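Local coordinates for protein pectinesterase A (Erwinia chrysanthemi, PDB 2NTP) that hydrolyses the methyl esters of pectin's polygalacturonate chains, releasing methanol, a reaction thought to begin plant tissue maceration and soft rot, at residues 48-62 against 90-104. Numbering follows the deposited sequence.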
loop_
_atom_site.group_PDB
_atom_site.type_symbol
_atom_site.label_atom_id
_atom_site.label_comp_id
_atom_site.label_asym_id
_atom_site.label_seq_id
_atom_site.Cartn_x
_atom_site.Cartn_y
_atom_site.Cartn_z
ATOM N N LEU A 48 0.774 -0.416 15.469
ATOM C CA LEU A 48 1.672 -1.541 15.715
ATOM C C LEU A 48 2.950 -1.453 14.898
ATOM O O LEU A 48 2.924 -1.053 13.733
ATOM C CB LEU A 48 0.963 -2.865 15.407
ATOM C CG LEU A 48 -0.402 -3.117 16.056
ATOM C CD1 LEU A 48 -1.095 -4.303 15.396
ATOM C CD2 LEU A 48 -0.275 -3.321 17.561
ATOM N N THR A 49 4.063 -1.836 15.518
ATOM C CA THR A 49 5.330 -1.997 14.813
ATOM C C THR A 49 5.819 -3.411 15.078
ATOM O O THR A 49 6.028 -3.804 16.228
ATOM C CB THR A 49 6.385 -0.958 15.248
ATOM O OG1 THR A 49 5.884 0.356 14.981
ATOM C CG2 THR A 49 7.698 -1.161 14.488
ATOM N N ILE A 50 5.969 -4.176 14.003
ATOM C CA ILE A 50 6.340 -5.585 14.092
ATOM C C ILE A 50 7.837 -5.743 13.878
ATOM O O ILE A 50 8.346 -5.455 12.797
ATOM C CB ILE A 50 5.570 -6.442 13.045
ATOM C CG1 ILE A 50 4.046 -6.277 13.188
ATOM C CG2 ILE A 50 6.022 -7.904 13.094
ATOM C CD1 ILE A 50 3.503 -6.393 14.594
ATOM N N THR A 51 8.539 -6.204 14.911
ATOM C CA THR A 51 9.991 -6.364 14.844
ATOM C C THR A 51 10.412 -7.808 15.080
ATOM O O THR A 51 11.595 -8.135 14.978
ATOM C CB THR A 51 10.721 -5.458 15.863
ATOM O OG1 THR A 51 10.252 -5.753 17.184
ATOM C CG2 THR A 51 10.479 -3.983 15.540
ATOM N N ARG A 52 9.446 -8.658 15.409
ATOM C CA ARG A 52 9.710 -10.072 15.622
ATOM C C ARG A 52 9.473 -10.862 14.343
ATOM O O ARG A 52 8.403 -10.780 13.733
ATOM C CB ARG A 52 8.842 -10.632 16.742
ATOM C CG ARG A 52 9.317 -11.993 17.239
ATOM C CD ARG A 52 8.247 -12.669 18.053
ATOM N NE ARG A 52 8.685 -13.957 18.588
ATOM C CZ ARG A 52 8.672 -15.102 17.909
ATOM N NH1 ARG A 52 8.262 -15.139 16.644
ATOM N NH2 ARG A 52 9.076 -16.220 18.497
ATOM N N ASN A 53 10.487 -11.633 13.959
ATOM C CA ASN A 53 10.399 -12.522 12.805
ATOM C C ASN A 53 9.392 -13.644 13.030
ATOM O O ASN A 53 9.201 -14.094 14.164
ATOM C CB ASN A 53 11.771 -13.129 12.496
ATOM C CG ASN A 53 12.784 -12.098 12.012
ATOM O OD1 ASN A 53 12.430 -11.071 11.425
ATOM N ND2 ASN A 53 14.060 -12.379 12.244
ATOM N N ASN A 54 8.755 -14.092 11.945
ATOM C CA ASN A 54 7.867 -15.259 11.975
ATOM C C ASN A 54 6.619 -15.042 12.842
ATOM O O ASN A 54 6.140 -15.962 13.515
ATOM C CB ASN A 54 8.660 -16.499 12.435
ATOM C CG ASN A 54 8.190 -17.793 11.782
ATOM O OD1 ASN A 54 7.206 -17.832 11.041
ATOM N ND2 ASN A 54 8.910 -18.873 12.068
ATOM N N LEU A 55 6.113 -13.808 12.834
ATOM C CA LEU A 55 4.873 -13.464 13.531
ATOM C C LEU A 55 3.715 -13.476 12.549
ATOM O O LEU A 55 3.867 -13.026 11.406
ATOM C CB LEU A 55 4.976 -12.091 14.205
ATOM C CG LEU A 55 3.680 -11.581 14.852
ATOM C CD1 LEU A 55 3.347 -12.367 16.124
ATOM C CD2 LEU A 55 3.752 -10.097 15.126
ATOM N N HIS A 56 2.573 -13.990 13.002
ATOM C CA HIS A 56 1.404 -14.216 12.144
ATOM C C HIS A 56 0.108 -13.825 12.843
ATOM O O HIS A 56 -0.175 -14.280 13.956
ATOM C CB HIS A 56 1.365 -15.674 11.683
ATOM C CG HIS A 56 2.673 -16.153 11.138
ATOM N ND1 HIS A 56 3.038 -15.981 9.820
ATOM C CD2 HIS A 56 3.728 -16.745 11.747
ATOM C CE1 HIS A 56 4.247 -16.472 9.634
ATOM N NE2 HIS A 56 4.695 -16.928 10.791
ATOM N N LEU A 57 -0.660 -12.960 12.185
ATOM C CA LEU A 57 -1.951 -12.508 12.694
ATOM C C LEU A 57 -3.057 -13.104 11.843
ATOM O O LEU A 57 -2.958 -13.108 10.618
ATOM C CB LEU A 57 -2.044 -10.976 12.678
ATOM C CG LEU A 57 -0.931 -10.164 13.355
ATOM C CD1 LEU A 57 -1.179 -8.667 13.205
ATOM C CD2 LEU A 57 -0.801 -10.535 14.841
ATOM N N LYS A 58 -4.092 -13.621 12.501
ATOM C CA LYS A 58 -5.273 -14.149 11.825
ATOM C C LYS A 58 -6.527 -13.562 12.458
ATOM O O LYS A 58 -6.810 -13.820 13.628
ATOM C CB LYS A 58 -5.309 -15.684 11.902
ATOM C CG LYS A 58 -6.423 -16.318 11.079
ATOM C CD LYS A 58 -6.386 -17.839 11.158
ATOM C CE LYS A 58 -7.545 -18.463 10.391
ATOM N NZ LYS A 58 -7.424 -19.954 10.312
ATOM N N GLY A 59 -7.265 -12.768 11.686
ATOM C CA GLY A 59 -8.517 -12.193 12.149
ATOM C C GLY A 59 -9.658 -13.178 11.995
ATOM O O GLY A 59 -9.595 -14.088 11.163
ATOM N N GLU A 60 -10.695 -12.998 12.813
ATOM C CA GLU A 60 -11.898 -13.833 12.757
ATOM C C GLU A 60 -12.605 -13.720 11.404
ATOM O O GLU A 60 -13.129 -14.709 10.883
ATOM C CB GLU A 60 -12.848 -13.473 13.907
ATOM C CG GLU A 60 -14.160 -14.269 13.918
ATOM C CD GLU A 60 -14.998 -14.053 15.172
ATOM O OE1 GLU A 60 -14.581 -13.284 16.071
ATOM O OE2 GLU A 60 -16.086 -14.667 15.254
ATOM N N SER A 61 -12.613 -12.512 10.846
ATOM C CA SER A 61 -13.206 -12.232 9.538
ATOM C C SER A 61 -12.607 -10.927 9.030
ATOM O O SER A 61 -12.297 -10.036 9.825
ATOM C CB SER A 61 -14.727 -12.099 9.640
ATOM O OG SER A 61 -15.099 -10.939 10.376
ATOM N N ARG A 62 -12.439 -10.818 7.715
ATOM C CA ARG A 62 -11.990 -9.561 7.114
ATOM C C ARG A 62 -12.977 -8.431 7.409
ATOM O O ARG A 62 -12.572 -7.318 7.751
ATOM C CB ARG A 62 -11.806 -9.710 5.603
ATOM C CG ARG A 62 -11.029 -8.555 4.977
ATOM C CD ARG A 62 -10.768 -8.809 3.519
ATOM N NE ARG A 62 -11.840 -8.318 2.659
ATOM C CZ ARG A 62 -11.880 -8.513 1.343
ATOM N NH1 ARG A 62 -10.916 -9.203 0.744
ATOM N NH2 ARG A 62 -12.885 -8.023 0.629
ATOM N N THR A 90 -0.394 2.940 10.313
ATOM C CA THR A 90 -1.123 2.228 11.364
ATOM C C THR A 90 -0.350 0.970 11.758
ATOM O O THR A 90 -0.163 0.697 12.945
ATOM C CB THR A 90 -2.567 1.893 10.935
ATOM O OG1 THR A 90 -3.278 3.115 10.700
ATOM C CG2 THR A 90 -3.304 1.086 12.021
ATOM N N ILE A 91 0.099 0.213 10.758
ATOM C CA ILE A 91 0.918 -0.975 10.994
ATOM C C ILE A 91 2.222 -0.867 10.212
ATOM O O ILE A 91 2.217 -0.570 9.016
ATOM C CB ILE A 91 0.160 -2.282 10.638
ATOM C CG1 ILE A 91 -1.035 -2.471 11.582
ATOM C CG2 ILE A 91 1.103 -3.503 10.697
ATOM C CD1 ILE A 91 -1.819 -3.764 11.365
ATOM N N THR A 92 3.330 -1.090 10.912
ATOM C CA THR A 92 4.660 -1.064 10.315
ATOM C C THR A 92 5.276 -2.458 10.444
ATOM O O THR A 92 5.384 -2.982 11.550
ATOM C CB THR A 92 5.551 -0.013 11.014
ATOM O OG1 THR A 92 4.967 1.293 10.861
ATOM C CG2 THR A 92 6.949 -0.013 10.427
ATOM N N ILE A 93 5.660 -3.055 9.314
ATOM C CA ILE A 93 6.295 -4.379 9.325
ATOM C C ILE A 93 7.793 -4.226 9.116
ATOM O O ILE A 93 8.241 -3.868 8.019
ATOM C CB ILE A 93 5.710 -5.342 8.243
ATOM C CG1 ILE A 93 4.179 -5.416 8.312
ATOM C CG2 ILE A 93 6.357 -6.732 8.356
ATOM C CD1 ILE A 93 3.614 -5.936 9.632
ATOM N N SER A 94 8.553 -4.478 10.182
ATOM C CA SER A 94 10.013 -4.359 10.173
ATOM C C SER A 94 10.637 -5.679 10.617
ATOM O O SER A 94 11.597 -5.704 11.397
ATOM C CB SER A 94 10.466 -3.230 11.099
ATOM O OG SER A 94 10.025 -1.975 10.613
ATOM N N ALA A 95 10.058 -6.770 10.128
ATOM C CA ALA A 95 10.531 -8.115 10.432
ATOM C C ALA A 95 10.274 -9.008 9.228
ATOM O O ALA A 95 9.538 -8.637 8.308
ATOM C CB ALA A 95 9.825 -8.660 11.655
ATOM N N LYS A 96 10.889 -10.186 9.238
ATOM C CA LYS A 96 10.763 -11.134 8.142
ATOM C C LYS A 96 9.687 -12.167 8.428
ATOM O O LYS A 96 9.363 -12.432 9.583
ATOM C CB LYS A 96 12.100 -11.836 7.899
ATOM C CG LYS A 96 13.176 -10.906 7.393
ATOM C CD LYS A 96 14.503 -11.611 7.261
ATOM C CE LYS A 96 15.563 -10.647 6.754
ATOM N NZ LYS A 96 15.653 -9.437 7.618
ATOM N N ASP A 97 9.140 -12.740 7.355
ATOM C CA ASP A 97 8.179 -13.847 7.432
ATOM C C ASP A 97 6.929 -13.531 8.246
ATOM O O ASP A 97 6.407 -14.386 8.967
ATOM C CB ASP A 97 8.873 -15.126 7.913
ATOM C CG ASP A 97 9.980 -15.561 6.977
ATOM O OD1 ASP A 97 9.704 -15.748 5.773
ATOM O OD2 ASP A 97 11.127 -15.705 7.437
ATOM N N PHE A 98 6.455 -12.292 8.112
ATOM C CA PHE A 98 5.191 -11.875 8.698
ATOM C C PHE A 98 4.051 -12.308 7.794
ATOM O O PHE A 98 4.191 -12.288 6.571
ATOM C CB PHE A 98 5.146 -10.346 8.853
ATOM C CG PHE A 98 3.824 -9.829 9.363
ATOM C CD1 PHE A 98 3.532 -9.867 10.726
ATOM C CD2 PHE A 98 2.858 -9.325 8.482
ATOM C CE1 PHE A 98 2.305 -9.406 11.208
ATOM C CE2 PHE A 98 1.624 -8.866 8.958
ATOM C CZ PHE A 98 1.348 -8.903 10.320
ATOM N N SER A 99 2.928 -12.691 8.390
ATOM C CA SER A 99 1.682 -12.824 7.636
ATOM C C SER A 99 0.499 -12.255 8.401
ATOM O O SER A 99 0.460 -12.298 9.633
ATOM C CB SER A 99 1.415 -14.273 7.203
ATOM O OG SER A 99 1.050 -15.105 8.288
ATOM N N ALA A 100 -0.445 -11.687 7.653
ATOM C CA ALA A 100 -1.751 -11.323 8.181
ATOM C C ALA A 100 -2.820 -11.951 7.306
ATOM O O ALA A 100 -2.696 -11.962 6.076
ATOM C CB ALA A 100 -1.917 -9.806 8.225
ATOM N N GLN A 101 -3.866 -12.475 7.943
ATOM C CA GLN A 101 -4.980 -13.088 7.229
ATOM C C GLN A 101 -6.324 -12.652 7.807
ATOM O O GLN A 101 -6.456 -12.514 9.023
ATOM C CB GLN A 101 -4.879 -14.620 7.268
ATOM C CG GLN A 101 -5.973 -15.321 6.452
ATOM C CD GLN A 101 -6.017 -16.826 6.654
ATOM O OE1 GLN A 101 -5.465 -17.358 7.617
ATOM N NE2 GLN A 101 -6.688 -17.519 5.739
ATOM N N SER A 102 -7.296 -12.433 6.920
ATOM C CA SER A 102 -8.704 -12.209 7.274
ATOM C C SER A 102 -8.889 -11.068 8.269
ATOM O O SER A 102 -9.484 -11.228 9.337
ATOM C CB SER A 102 -9.351 -13.513 7.765
ATOM O OG SER A 102 -9.305 -14.491 6.746
ATOM N N LEU A 103 -8.349 -9.910 7.910
ATOM C CA LEU A 103 -8.501 -8.715 8.731
ATOM C C LEU A 103 -8.385 -7.447 7.905
ATOM O O LEU A 103 -7.883 -7.466 6.781
ATOM C CB LEU A 103 -7.508 -8.710 9.896
ATOM C CG LEU A 103 -6.015 -8.845 9.616
ATOM C CD1 LEU A 103 -5.420 -7.503 9.257
ATOM C CD2 LEU A 103 -5.291 -9.449 10.823
ATOM N N THR A 104 -8.879 -6.357 8.476
ATOM C CA THR A 104 -8.818 -5.039 7.848
ATOM C C THR A 104 -7.836 -4.165 8.617
ATOM O O THR A 104 -7.816 -4.185 9.852
ATOM C CB THR A 104 -10.204 -4.373 7.822
ATOM O OG1 THR A 104 -11.121 -5.199 7.087
ATOM C CG2 THR A 104 -10.133 -2.981 7.174
HETATM O O HOH W 1 3.055 1.715 12.825
HETATM O O HOH W 2 13.895 -6.884 12.676
HETATM O O HOH W 3 7.187 -11.313 11.333
HETATM O O HOH W 4 -1.392 -15.032 9.310
HETATM O O HOH W 5 -5.761 -20.065 7.916
#
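F98 and L57 mark the tight part of this contact: L57 CD1 meets the ring's rim at F98 CZ, 3.8 Å away and in the ring plane, and I50 CG2 approaches F98 CD1. I93, of the same segment as F98, covers one ring face, its CD1 3.5 Å above the plane and over the centre. F98 has CG anti to its own N, which turns the ring inward although its CA–CB bond points away overall. I50 CG1 also packs on I93 CD1 at 3.6 Å, the two isoleucines lying side by side. The segments lie on successive coils of the right-handed parallel beta-helix of pectinesterases: strands 48-50 and 91-93 run 8° apart, 55-59 and 99-101 6° apart, each pair in a different sheet, so these apolar groups stack inside the helix. At the turn, N53 OD1 accepts K96 N almost straight (2.8 Å, 173°), bonding one coil to the next. On the other face of 55-59, still buried, H56 ND1 and S99 OG share a 2.7 Å hydrogen bond near the ring plane, and H56 NE2 donates to N54 OD1; these bonds, one at each ring nitrogen, hold the imidazole's rotation. The solvent side lies at K58 and Q101, extended, partly exposed and running alongside, where a water bridges K58 NZ (2.9 Å) and Q101 OE1 (2.7 Å).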